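Local structure of Lin0431 protein (Listeria innocua, 3LD7) at residues Ile77-Leu80 with Pro81-Val84; Asp61-Gly64 with Val65-Trp69; Ile12-Gly16 with Lys17-Glu21. The protein is of unknown function but belongs to the NusG domain II family, this chain being most of a slightly longer protein. All coordinates share one frame; numbering follows the deposited sequence. Where two conformers were deposited one is given.

Contact 1 of 3, residues Ile77-Leu80 with Pro81-Val84; sequences IVCL and PHKV
Cys-79 carries its sulfur trans to the backbone N (chi1 177°), and His-82 swings its ring to the side of its own N (chi1 -65°). These two settings bring the thiol against the base of the imidazole. SG lies 3.7 Å from His-82 CB and equally near CG. The sulfur sits 4.2 Å from the centroid of the His-82 ring, 32° off the ring normal, so the approach is oblique. Pro-81 CD borders the same sulfur from the turn, and Cys-79 CB meets Val-84 CB across the strands.

The backbone is a beta hairpin connection with a type I turn from Leu-80 to Lys-83. Lys-83 takes positive phi, and Lys-83 and Val-84 both face Cys-79, which makes a G1 beta bulge. Cys-79 and Val-84 are an antiparallel hydrogen-bonded pair. Cys-79 N donates to Val-84 O at 2.9 Å, and Val-84 N returns a bond to Cys-79 O at 3.0 Å. Cys-79 O also takes a weak bond from His-82 N. Lys-83 N donates to Leu-80 O at 2.9 Å and closes the turn. Val-78 CA adds a CH contact of 3.6 Å to Val-84 O.

The Cys-79 and Val-84 side chains share one face of the sheet and are buried there. Asn-43 of strand 42-48 touches both, and Ile-54 of strand 51-57 packs on Cys-79. His-82 ND1 makes a weak hydrogen bond to Asn-43 ND2.

Contact 2 of 3, residues Asp61-Gly64 with Val65-Trp69; sequences DQVG and VKMGW
Val-63 and Met-67, a selenomethionine, lie side by side and point the same way. The methyl CE of Met-67 touches Val-63 CG1 at 3.7 Å. Gln-62 and Val-65 also lie alongside each other. Here the amide oxygen OE1 of Gln-62 rests 3.7 Å from CG2 of Val-65. Lys-66 runs back over the start of the turn. Its CG is 3.2 Å from Gln-62 O, and its CE packs on Gln-62 CB.

Behind these side chains lie the backbone bonds of the turn. Lys-66 N donates to Gln-62 O at 3.0 Å with an N-H...O angle of 153°. Met-67 N donates to Val-63 O at 3.1 Å and weakly to Gly-64 O. The segment is a short helix, 63-67, little more than one turn long. Gln-62 is at the N-cap position. Gly-68 leaves the helical conformation with positive phi, and its N donates to Val-65 O.

Two waters extend the network. One donates to Asp-61 O and accepts from Lys-66 NZ at 3.1 Å. The extended Lys-66 chain brings the ammonium there, ahead of the first turn. The other water donates to both Gly-64 O and Gly-68 O, each at 2.8 Å, and bridges the C-terminal end of the helix.

Further out, the Gln-62 chain bends at chi2 (-72°). Its NE2 donates to the backbone oxygens of Ser-59 and Asp-57. The two bonds probably hold the amide's rotation, with OE1 turned to Val-65. Val-65 in turn packs on Ile-54 and Asp-57 of strand 51-57. Beyond the helix, Trp-69 makes a cation-pi contact with Arg-51.

Contact 3 of 3, residues Ile12-Gly16 with Lys17-Glu21; sequences ISQNG and KVIRE
This beta hairpin joins strands 8-14 and 17-23 through a type I' turn, and a classic beta bulge interrupts its pairing. Ile-19 and Arg-20 both face Ile-12 at the bulge. Ile-12 O accepts from both amides: Ile-19 N at 2.8 Å and Arg-20 N at 3.3 Å. Both donors lie in the plane of that carbonyl. Ile-12 N donates to Arg-20 O at 2.9 Å. Nearer the turn, Gln-14 N donates to Lys-17 O, and Lys-17 N donates back to Gln-14 O. Asn-15 and Gly-16 fill the turn, both with positive phi.

At the bulge the Ile-19 side chain points toward the first strand. Its CG1 is anti to the carbonyl carbon (chi1 -58°), beside the backbone N, and CD1 extends to 3.5 Å from Gln-14 CB. Ile-12 and Arg-20 lie side by side, with Ile-12 CD1 against Arg-20 CB at 4.1 Å. Ser-13 and Val-18 are a non-hydrogen-bonded pair on the other face. Ser-13 CA also makes a CH contact of 3.2 Å to Lys-17 O.

The polar ends lead outward to strand 30-36. Gln-14 NE2 donates to Lys-36 O. Arg-20 forms a salt bridge with Glu-31 and a cation-pi contact with Phe-33. Ile-35 touches Ile-12, Gln-14 and Ile-19. One face of the hairpin is therefore tied to the second sheet by apolar and polar contacts together, and the negative charge of Glu-31 probably steadies the guanidinium of Arg-20.

How the contacts relate
From the N terminus, contact 3 comes first and closes the tight turn between strands 8-14 and 17-23. Contact 2 follows as the short helix 63-67, after the three-stranded sheet. Contact 1 comes last and turns strand 76-79 into strand 84-90. The three lie in series; none crosses or encloses another. Contacts 1 and 3 belong to the same four-stranded sheet, and Lys-83 O lies 2.8 Å from Asn-15 N, a probable hydrogen bond between their turns. Contact 2 packs on contact 1 where Met-67 SE meets Val-78 N, which sets helix 63-67 against edge strand 76-79 of that sheet. Contacts 2 and 3 do not touch, with centres about 18 Å apart.

Contact 1 of 3, residues Ile77-Leu80 with Pro81-Val84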
loop_
_atom_site.group_PDB
_atom_site.type_symbol
_atom_site.label_atom_id
_atom_site.label_comp_id
_atom_site.label_asym_id
_atom_site.label_seq_id
_atom_site.Cartn_x
_atom_site.Cartn_y
_atom_site.Cartn_z
ATOM N N ILE A 77 -4.927 3.701 -1.820
ATOM C CA ILE A 77 -5.328 3.177 -0.519
ATOM C C ILE A 77 -4.928 4.198 0.508
ATOM O O ILE A 77 -3.851 4.778 0.430
ATOM C CB ILE A 77 -4.608 1.845 -0.170
ATOM C CG1 ILE A 77 -4.831 0.814 -1.272
ATOM C CG2 ILE A 77 -5.127 1.289 1.173
ATOM C CD1 ILE A 77 -3.932 -0.426 -1.131
ATOM N N VAL A 78 -5.793 4.473 1.468
ATOM C CA VAL A 78 -5.403 5.440 2.481
ATOM C C VAL A 78 -5.700 4.913 3.871
ATOM O O VAL A 78 -6.767 4.327 4.126
ATOM C CB VAL A 78 -6.090 6.774 2.269
ATOM C CG1 VAL A 78 -7.560 6.560 2.271
ATOM C CG2 VAL A 78 -5.674 7.757 3.344
ATOM N N CYS A 79 -4.741 5.097 4.769
ATOM C CA CYS A 79 -4.974 4.874 6.191
ATOM C C CYS A 79 -4.674 6.190 6.846
ATOM O O CYS A 79 -3.524 6.501 7.156
ATOM C CB CYS A 79 -4.086 3.764 6.781
ATOM S SG CYS A 79 -4.364 3.576 8.571
ATOM N N LEU A 80 -5.719 7.003 7.003
ATOM C CA LEU A 80 -5.526 8.386 7.469
ATOM C C LEU A 80 -4.920 8.505 8.886
ATOM O O LEU A 80 -3.966 9.242 9.093
ATOM C CB LEU A 80 -6.819 9.205 7.326
ATOM C CG LEU A 80 -6.599 10.499 6.571
ATOM C CD1 LEU A 80 -7.902 11.187 6.336
ATOM C CD2 LEU A 80 -5.636 11.406 7.328
ATOM N N PRO A 81 -5.437 7.743 9.849
ATOM C CA PRO A 81 -4.873 7.849 11.208
ATOM C C PRO A 81 -3.387 7.542 11.278
ATOM O O PRO A 81 -2.684 8.107 12.128
ATOM C CB PRO A 81 -5.681 6.813 12.014
ATOM C CG PRO A 81 -7.007 6.756 11.268
ATOM C CD PRO A 81 -6.612 6.864 9.804
ATOM N N HIS A 82 -2.910 6.649 10.412
ATOM C CA HIS A 82 -1.479 6.320 10.409
ATOM C C HIS A 82 -0.708 7.088 9.352
ATOM O O HIS A 82 0.504 6.874 9.179
ATOM C CB HIS A 82 -1.296 4.818 10.195
ATOM C CG HIS A 82 -1.849 3.986 11.317
ATOM N ND1 HIS A 82 -1.777 2.609 11.329
ATOM C CD2 HIS A 82 -2.492 4.335 12.463
ATOM C CE1 HIS A 82 -2.331 2.146 12.439
ATOM N NE2 HIS A 82 -2.794 3.173 13.136
ATOM N N LYS A 83 -1.407 7.934 8.600
ATOM C CA LYS A 83 -0.781 8.784 7.566
ATOM C C LYS A 83 -0.134 7.970 6.451
ATOM O O LYS A 83 0.863 8.393 5.828
ATOM C CB LYS A 83 0.215 9.778 8.181
ATOM C CG LYS A 83 -0.406 10.599 9.336
ATOM C CD LYS A 83 0.547 11.674 9.822
ATOM C CE LYS A 83 -0.049 12.416 11.006
ATOM N NZ LYS A 83 0.811 13.518 11.492
ATOM N N VAL A 84 -0.714 6.813 6.179
ATOM C CA VAL A 84 -0.171 5.933 5.153
ATOM C C VAL A 84 -0.974 6.091 3.888
ATOM O O VAL A 84 -2.213 6.121 3.922
ATOM C CB VAL A 84 -0.156 4.454 5.626
ATOM C CG1 VAL A 84 0.137 3.511 4.444
ATOM C CG2 VAL A 84 0.909 4.275 6.728
#

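Contact 2 of 3, residues Asp61-Gly64 with Val65-Trp69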
loop_
_atom_site.group_PDB
_atom_site.type_symbol
_atom_site.label_atom_id
_atom_site.label_comp_id
_atom_site.label_asym_id
_atom_site.label_seq_id
_atom_site.Cartn_x
_atom_site.Cartn_y
_atom_site.Cartn_z
ATOM N N ASP A 61 -10.143 3.003 12.265
ATOM C CA ASP A 61 -11.238 3.101 11.287
ATOM C C ASP A 61 -11.248 1.963 10.267
ATOM O O ASP A 61 -12.286 1.665 9.667
ATOM C CB ASP A 61 -11.251 4.472 10.575
ATOM C CG ASP A 61 -9.941 4.796 9.853
ATOM O OD1 ASP A 61 -8.938 4.108 10.097
ATOM O OD2 ASP A 61 -9.902 5.776 9.060
ATOM N N GLN A 62 -10.089 1.329 10.065
ATOM C CA GLN A 62 -9.987 0.205 9.115
ATOM C C GLN A 62 -10.370 0.532 7.656
ATOM O O GLN A 62 -10.629 -0.356 6.860
ATOM C CB GLN A 62 -10.795 -1.003 9.609
ATOM C CG GLN A 62 -10.312 -1.537 10.930
ATOM C CD GLN A 62 -8.989 -2.246 10.797
ATOM O OE1 GLN A 62 -8.858 -3.235 10.055
ATOM N NE2 GLN A 62 -7.995 -1.749 11.510
ATOM N N VAL A 63 -10.373 1.805 7.300
ATOM C CA VAL A 63 -10.804 2.206 5.970
ATOM C C VAL A 63 -9.872 1.668 4.895
ATOM O O VAL A 63 -10.320 1.170 3.872
ATOM C CB VAL A 63 -10.891 3.751 5.869
ATOM C CG1 VAL A 63 -10.942 4.210 4.412
ATOM C CG2 VAL A 63 -12.064 4.241 6.665
ATOM N N GLY A 64 -8.569 1.753 5.129
ATOM C CA GLY A 64 -7.617 1.299 4.128
ATOM C C GLY A 64 -7.668 -0.206 3.939
ATOM O O GLY A 64 -7.651 -0.711 2.802
ATOM N N VAL A 65 -7.759 -0.936 5.051
ATOM C CA VAL A 65 -7.909 -2.392 4.982
ATOM C C VAL A 65 -9.178 -2.772 4.196
ATOM O O VAL A 65 -9.165 -3.684 3.369
ATOM C CB VAL A 65 -7.963 -3.020 6.398
ATOM C CG1 VAL A 65 -8.446 -4.453 6.329
ATOM C CG2 VAL A 65 -6.595 -2.945 7.102
ATOM N N LYS A 66 -10.274 -2.045 4.427
ATOM C CA LYS A 66 -11.528 -2.362 3.766
ATOM C C LYS A 66 -11.515 -2.038 2.274
ATOM O O LYS A 66 -12.289 -2.624 1.493
ATOM C CB LYS A 66 -12.682 -1.661 4.476
ATOM C CG LYS A 66 -13.001 -2.292 5.819
ATOM C CD LYS A 66 -14.021 -1.447 6.602
ATOM C CE LYS A 66 -14.186 -1.996 8.015
ATOM N NZ LYS A 66 -15.243 -1.305 8.796
HETATM N N MSE A 67 -10.614 -1.143 1.866
HETATM C CA MSE A 67 -10.455 -0.876 0.444
HETATM C C MSE A 67 -9.895 -2.103 -0.314
HETATM O O MSE A 67 -10.176 -2.271 -1.498
HETATM C CB MSE A 67 -9.608 0.368 0.202
HETATM C CG MSE A 67 -10.270 1.626 0.706
HETATM SE SE MSE A 67 -9.187 3.196 0.403
HETATM C CE MSE A 67 -10.500 4.546 0.785
ATOM N N GLY A 68 -9.143 -2.965 0.375
ATOM C CA GLY A 68 -8.699 -4.217 -0.219
ATOM C C GLY A 68 -7.639 -4.058 -1.289
ATOM O O GLY A 68 -6.856 -3.108 -1.283
ATOM N N TRP A 69 -7.617 -5.001 -2.217
ATOM C CA TRP A 69 -6.587 -5.041 -3.239
ATOM C C TRP A 69 -6.721 -3.959 -4.299
ATOM O O TRP A 69 -7.828 -3.675 -4.786
ATOM C CB TRP A 69 -6.609 -6.372 -3.973
ATOM C CG TRP A 69 -6.277 -7.584 -3.183
ATOM C CD1 TRP A 69 -7.147 -8.555 -2.770
ATOM C CD2 TRP A 69 -4.970 -8.015 -2.768
ATOM N NE1 TRP A 69 -6.470 -9.552 -2.105
ATOM C CE2 TRP A 69 -5.131 -9.258 -2.103
ATOM C CE3 TRP A 69 -3.686 -7.474 -2.892
ATOM C CZ2 TRP A 69 -4.059 -9.954 -1.536
ATOM C CZ3 TRP A 69 -2.597 -8.188 -2.340
ATOM C CH2 TRP A 69 -2.800 -9.410 -1.668
HETATM O O HOH W 1 -14.281 1.563 7.955
HETATM O O HOH W 2 -5.969 -2.368 1.277
#

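Contact 3 of 3, residues Ile12-Gly16 with Lys17-Glu21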
loop_
_atom_site.group_PDB
_atom_site.type_symbol
_atom_site.label_atom_id
_atom_site.label_comp_id
_atom_site.label_asym_id
_atom_site.label_seq_id
_atom_site.Cartn_x
_atom_site.Cartn_y
_atom_site.Cartn_z
ATOM N N ILE A 12 4.295 3.968 -1.983
ATOM C CA ILE A 12 3.807 3.824 -0.612
ATOM C C ILE A 12 4.516 4.820 0.292
ATOM O O ILE A 12 5.751 4.813 0.381
ATOM C CB ILE A 12 4.063 2.387 -0.107
ATOM C CG1 ILE A 12 3.391 1.363 -1.049
ATOM C CG2 ILE A 12 3.571 2.223 1.331
ATOM C CD1 ILE A 12 4.339 0.698 -2.072
ATOM N N SER A 13 3.734 5.669 0.961
ATOM C CA SER A 13 4.250 6.780 1.765
ATOM C C SER A 13 3.726 6.736 3.181
ATOM O O SER A 13 2.646 6.205 3.434
ATOM C CB SER A 13 3.803 8.114 1.177
ATOM O OG SER A 13 4.364 8.322 -0.108
ATOM N N GLN A 14 4.475 7.348 4.084
ATOM C CA GLN A 14 4.018 7.552 5.451
ATOM C C GLN A 14 4.324 9.016 5.790
ATOM O O GLN A 14 5.476 9.465 5.688
ATOM C CB GLN A 14 4.778 6.618 6.384
ATOM C CG GLN A 14 4.484 6.796 7.857
ATOM C CD GLN A 14 5.537 6.088 8.729
ATOM O OE1 GLN A 14 6.751 6.128 8.441
ATOM N NE2 GLN A 14 5.084 5.465 9.802
ATOM N N ASN A 15 3.278 9.763 6.155
ATOM C CA ASN A 15 3.359 11.213 6.338
ATOM C C ASN A 15 3.969 11.945 5.138
ATOM O O ASN A 15 4.737 12.914 5.287
ATOM C CB ASN A 15 4.053 11.583 7.638
ATOM C CG ASN A 15 3.754 13.026 8.062
ATOM O OD1 ASN A 15 2.701 13.588 7.719
ATOM N ND2 ASN A 15 4.681 13.633 8.793
ATOM N N GLY A 16 3.611 11.452 3.955
ATOM C CA GLY A 16 4.067 12.023 2.697
ATOM C C GLY A 16 5.447 11.606 2.262
ATOM O O GLY A 16 5.868 11.886 1.129
ATOM N N LYS A 17 6.161 10.943 3.161
ATOM C CA LYS A 17 7.520 10.518 2.835
ATOM C C LYS A 17 7.508 9.106 2.245
ATOM O O LYS A 17 6.950 8.178 2.830
ATOM C CB LYS A 17 8.412 10.622 4.063
ATOM C CG LYS A 17 8.646 12.069 4.466
ATOM C CD LYS A 17 9.283 12.167 5.827
ATOM C CE LYS A 17 8.261 11.902 6.892
ATOM N NZ LYS A 17 8.895 12.044 8.224
ATOM N N VAL A 18 8.123 8.945 1.081
ATOM C CA VAL A 18 8.031 7.663 0.374
ATOM C C VAL A 18 8.889 6.588 1.048
ATOM O O VAL A 18 10.075 6.798 1.340
ATOM C CB VAL A 18 8.424 7.826 -1.110
ATOM C CG1 VAL A 18 8.285 6.489 -1.857
ATOM C CG2 VAL A 18 7.540 8.867 -1.767
ATOM N N ILE A 19 8.266 5.441 1.309
ATOM C CA ILE A 19 8.935 4.309 1.943
ATOM C C ILE A 19 9.371 3.318 0.867
ATOM O O ILE A 19 10.485 2.795 0.916
ATOM C CB ILE A 19 7.964 3.564 2.873
ATOM C CG1 ILE A 19 7.420 4.531 3.926
ATOM C CG2 ILE A 19 8.634 2.342 3.510
ATOM C CD1 ILE A 19 6.286 3.969 4.697
ATOM N N ARG A 20 8.497 3.055 -0.100
ATOM C CA ARG A 20 8.828 2.133 -1.209
ATOM C C ARG A 20 8.188 2.622 -2.473
ATOM O O ARG A 20 7.070 3.130 -2.426
ATOM C CB ARG A 20 8.288 0.713 -0.956
ATOM C CG ARG A 20 8.958 -0.042 0.162
ATOM C CD ARG A 20 10.343 -0.643 -0.233
ATOM N NE ARG A 20 10.244 -1.648 -1.307
ATOM C CZ ARG A 20 9.728 -2.870 -1.146
ATOM N NH1 ARG A 20 9.251 -3.239 0.041
ATOM N NH2 ARG A 20 9.686 -3.731 -2.164
ATOM N N GLU A 21 8.880 2.452 -3.603
ATOM C CA GLU A 21 8.230 2.540 -4.916
ATOM C C GLU A 21 8.377 1.165 -5.538
ATOM O O GLU A 21 9.500 0.683 -5.715
ATOM C CB GLU A 21 8.835 3.657 -5.795
ATOM C CG GLU A 21 8.821 5.007 -5.059
ATOM C CD GLU A 21 9.023 6.247 -5.946
ATOM O OE1 GLU A 21 9.144 6.111 -7.177
ATOM O OE2 GLU A 21 9.047 7.385 -5.398
#